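Local coordinates for protein purine nucleoside phosphorylase (Caulobacter vibrioides, PDB 1XFJ) that probably acts as a purine nucleoside phosphorylase that cleaves inosine and S-methyl-5'-thioadenosine with phosphate and also deaminates adenosine, at residues 13-24 and 159-167. Sequence-based numbering, arbitrary orientation.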
loop_
_atom_site.group_PDB
_atom_site.type_symbol
_atom_site.label_atom_id
_atom_site.label_comp_id
_atom_site.label_asym_id
_atom_site.label_seq_id
_atom_site.Cartn_x
_atom_site.Cartn_y
_atom_site.Cartn_z
ATOM N N LEU A 13 1.886 -13.280 9.022
ATOM C CA LEU A 13 1.632 -14.060 7.816
ATOM C C LEU A 13 2.751 -13.996 6.789
ATOM O O LEU A 13 2.798 -14.817 5.874
ATOM C CB LEU A 13 0.326 -13.616 7.156
ATOM C CG LEU A 13 -0.960 -14.188 7.752
ATOM C CD1 LEU A 13 -1.007 -13.882 9.228
ATOM C CD2 LEU A 13 -2.168 -13.616 7.032
ATOM N N LEU A 14 3.651 -13.029 6.938
ATOM C CA LEU A 14 4.751 -12.882 5.989
ATOM C C LEU A 14 6.128 -13.030 6.629
ATOM O O LEU A 14 7.081 -13.437 5.969
ATOM C CB LEU A 14 4.668 -11.514 5.303
ATOM C CG LEU A 14 3.393 -11.206 4.511
ATOM C CD1 LEU A 14 3.383 -9.740 4.087
ATOM C CD2 LEU A 14 3.312 -12.115 3.298
ATOM N N SER A 15 6.223 -12.699 7.913
ATOM C CA SER A 15 7.491 -12.751 8.639
ATOM C C SER A 15 8.131 -14.133 8.739
ATOM O O SER A 15 9.340 -14.246 8.929
ATOM C CB SER A 15 7.305 -12.179 10.043
ATOM O OG SER A 15 6.364 -12.943 10.772
ATOM N N SER A 16 7.326 -15.181 8.609
ATOM C CA SER A 16 7.837 -16.545 8.699
ATOM C C SER A 16 8.391 -17.079 7.376
ATOM O O SER A 16 9.016 -18.139 7.345
ATOM C CB SER A 16 6.733 -17.478 9.198
ATOM O OG SER A 16 5.603 -17.422 8.343
ATOM N N LEU A 17 8.167 -16.343 6.290
ATOM C CA LEU A 17 8.626 -16.757 4.966
ATOM C C LEU A 17 10.120 -16.517 4.723
ATOM O O LEU A 17 10.569 -15.378 4.607
ATOM C CB LEU A 17 7.815 -16.029 3.893
ATOM C CG LEU A 17 6.296 -16.093 4.072
ATOM C CD1 LEU A 17 5.619 -15.239 3.008
ATOM C CD2 LEU A 17 5.833 -17.535 3.991
ATOM N N PRO A 18 10.907 -17.598 4.622
ATOM C CA PRO A 18 12.349 -17.476 4.392
ATOM C C PRO A 18 12.645 -16.982 2.981
ATOM O O PRO A 18 11.923 -17.306 2.045
ATOM C CB PRO A 18 12.846 -18.898 4.623
ATOM C CG PRO A 18 11.726 -19.708 4.050
ATOM C CD PRO A 18 10.493 -19.013 4.608
ATOM N N GLY A 19 13.703 -16.190 2.836
ATOM C CA GLY A 19 14.059 -15.674 1.528
ATOM C C GLY A 19 13.128 -14.573 1.067
ATOM O O GLY A 19 13.168 -14.156 -0.088
ATOM N N VAL A 20 12.272 -14.115 1.975
ATOM C CA VAL A 20 11.328 -13.044 1.676
ATOM C C VAL A 20 11.414 -11.997 2.780
ATOM O O VAL A 20 11.406 -12.326 3.967
ATOM C CB VAL A 20 9.872 -13.563 1.605
ATOM C CG1 VAL A 20 8.909 -12.393 1.415
ATOM C CG2 VAL A 20 9.726 -14.550 0.464
ATOM N N LYS A 21 11.507 -10.734 2.387
ATOM C CA LYS A 21 11.580 -9.662 3.366
ATOM C C LYS A 21 10.477 -8.671 3.022
ATOM O O LYS A 21 10.298 -8.318 1.858
ATOM C CB LYS A 21 12.960 -8.991 3.311
ATOM C CG LYS A 21 13.309 -8.188 4.557
ATOM C CD LYS A 21 14.773 -7.755 4.540
ATOM C CE LYS A 21 15.159 -7.031 5.824
ATOM N NZ LYS A 21 15.059 -7.916 7.012
ATOM N N HIS A 22 9.729 -8.242 4.034
ATOM C CA HIS A 22 8.624 -7.312 3.829
ATOM C C HIS A 22 8.584 -6.303 4.959
ATOM O O HIS A 22 9.168 -6.521 6.019
ATOM C CB HIS A 22 7.298 -8.061 3.850
ATOM C CG HIS A 22 6.835 -8.398 5.232
ATOM N ND1 HIS A 22 5.787 -7.745 5.847
ATOM C CD2 HIS A 22 7.313 -9.281 6.141
ATOM C CE1 HIS A 22 5.641 -8.211 7.075
ATOM N NE2 HIS A 22 6.555 -9.142 7.279
ATOM N N ALA A 23 7.853 -5.216 4.739
ATOM C CA ALA A 23 7.716 -4.196 5.761
ATOM C C ALA A 23 6.756 -3.096 5.364
ATOM O O ALA A 23 6.714 -2.675 4.209
ATOM C CB ALA A 23 9.073 -3.588 6.086
ATOM N N PHE A 24 5.967 -2.663 6.339
ATOM C CA PHE A 24 5.043 -1.551 6.165
ATOM C C PHE A 24 5.760 -0.496 7.003
ATOM O O PHE A 24 5.775 -0.572 8.230
ATOM C CB PHE A 24 3.676 -1.881 6.770
ATOM C CG PHE A 24 2.941 -2.977 6.049
ATOM C CD1 PHE A 24 2.347 -2.739 4.812
ATOM C CD2 PHE A 24 2.858 -4.254 6.598
ATOM C CE1 PHE A 24 1.676 -3.762 4.131
ATOM C CE2 PHE A 24 2.193 -5.281 5.929
ATOM C CZ PHE A 24 1.600 -5.035 4.691
ATOM N N ILE A 159 -1.387 -17.953 -2.680
ATOM C CA ILE A 159 -0.944 -16.597 -2.383
ATOM C C ILE A 159 -1.365 -16.099 -1.005
ATOM O O ILE A 159 -2.469 -16.380 -0.540
ATOM C CB ILE A 159 -1.486 -15.596 -3.443
ATOM C CG1 ILE A 159 -0.812 -15.845 -4.790
ATOM C CG2 ILE A 159 -1.253 -14.155 -2.980
ATOM C CD1 ILE A 159 -1.443 -15.075 -5.941
ATOM N N THR A 160 -0.462 -15.377 -0.348
ATOM C CA THR A 160 -0.752 -14.774 0.948
ATOM C C THR A 160 -0.781 -13.272 0.671
ATOM O O THR A 160 0.097 -12.743 -0.019
ATOM C CB THR A 160 0.344 -15.087 1.998
ATOM O OG1 THR A 160 0.288 -16.474 2.350
ATOM C CG2 THR A 160 0.142 -14.251 3.259
ATOM N N GLY A 161 -1.801 -12.595 1.187
ATOM C CA GLY A 161 -1.926 -11.164 0.973
ATOM C C GLY A 161 -2.234 -10.438 2.265
ATOM O O GLY A 161 -3.141 -10.823 3.003
ATOM N N VAL A 162 -1.478 -9.382 2.541
ATOM C CA VAL A 162 -1.665 -8.619 3.765
ATOM C C VAL A 162 -1.888 -7.140 3.501
ATOM O O VAL A 162 -1.162 -6.521 2.719
ATOM C CB VAL A 162 -0.440 -8.762 4.694
ATOM C CG1 VAL A 162 -0.623 -7.908 5.941
ATOM C CG2 VAL A 162 -0.242 -10.221 5.061
ATOM N N VAL A 163 -2.896 -6.582 4.162
ATOM C CA VAL A 163 -3.215 -5.166 4.027
ATOM C C VAL A 163 -2.462 -4.436 5.134
ATOM O O VAL A 163 -2.516 -4.837 6.292
ATOM C CB VAL A 163 -4.732 -4.931 4.184
ATOM C CG1 VAL A 163 -5.065 -3.467 3.930
ATOM C CG2 VAL A 163 -5.490 -5.825 3.209
ATOM N N GLY A 164 -1.760 -3.361 4.781
ATOM C CA GLY A 164 -0.998 -2.635 5.779
ATOM C C GLY A 164 -1.724 -1.475 6.428
ATOM O O GLY A 164 -2.953 -1.382 6.359
ATOM N N PRO A 165 -0.979 -0.572 7.083
ATOM C CA PRO A 165 -1.585 0.587 7.740
ATOM C C PRO A 165 -2.351 1.400 6.704
ATOM O O PRO A 165 -1.887 1.578 5.581
ATOM C CB PRO A 165 -0.377 1.350 8.285
ATOM C CG PRO A 165 0.657 0.273 8.489
ATOM C CD PRO A 165 0.485 -0.563 7.242
ATOM N N CYS A 166 -3.531 1.875 7.078
ATOM C CA CYS A 166 -4.355 2.673 6.179
ATOM C C CYS A 166 -5.388 3.392 7.028
ATOM O O CYS A 166 -5.406 3.228 8.245
ATOM C CB CYS A 166 -5.041 1.776 5.138
ATOM S SG CYS A 166 -6.225 0.576 5.804
ATOM N N ILE A 167 -6.239 4.197 6.402
ATOM C CA ILE A 167 -7.248 4.903 7.169
ATOM C C ILE A 167 -8.280 3.873 7.635
ATOM O O ILE A 167 -8.832 3.112 6.837
ATOM C CB ILE A 167 -7.888 6.037 6.332
ATOM C CG1 ILE A 167 -8.783 6.896 7.226
ATOM C CG2 ILE A 167 -8.629 5.459 5.134
ATOM C CD1 ILE A 167 -9.185 8.224 6.588
HETATM O O HOH W 1 1.340 -16.874 4.728
#
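A single water molecule makes the polar link between residues 13-24 and 159-167: it donates a hydrogen bond to L13 O at 2.8 Å and is hydrogen-bonded to T160 OG1 at 2.6 Å. The threonine serves both kinds of contact, because a chi1 of -70° sets OG1 beside its backbone N, where it meets the water, and turns CG2 toward L13 and L14, 3.8 Å from L14 CD2. Two residues further along the strand, V162 divides its two methyls in a similar way. CG2 lies against CG and CD1 of L14 and the CB of L13, whereas CG1, anti to the backbone N (chi1 177°), rests 3.8 Å from F24 CZ. The F24 ring reaches across from strand 20-25 to the point where strand 160-163 ends. G164 CA sits over one of its faces in a CH-pi contact, 3.6 Å from the ring centroid and displaced toward the CE1 rim, while V162 O approaches the ring at its edge. P165 comes in obliquely, with its CD 3.5 Å from F24 CB. L14 CB also sits over the centre of one face of the H22 ring, and L118 and V120 of strand 115-121 adjoin F24 and L14. The example illustrates how two mixed sheets can be joined by side chains facing each other across an interior: no direct hydrogen bond links the segments. Their cohesion therefore rests mainly on apolar packing and the CH-pi contact, with the water bridge at one end as the polar link between them.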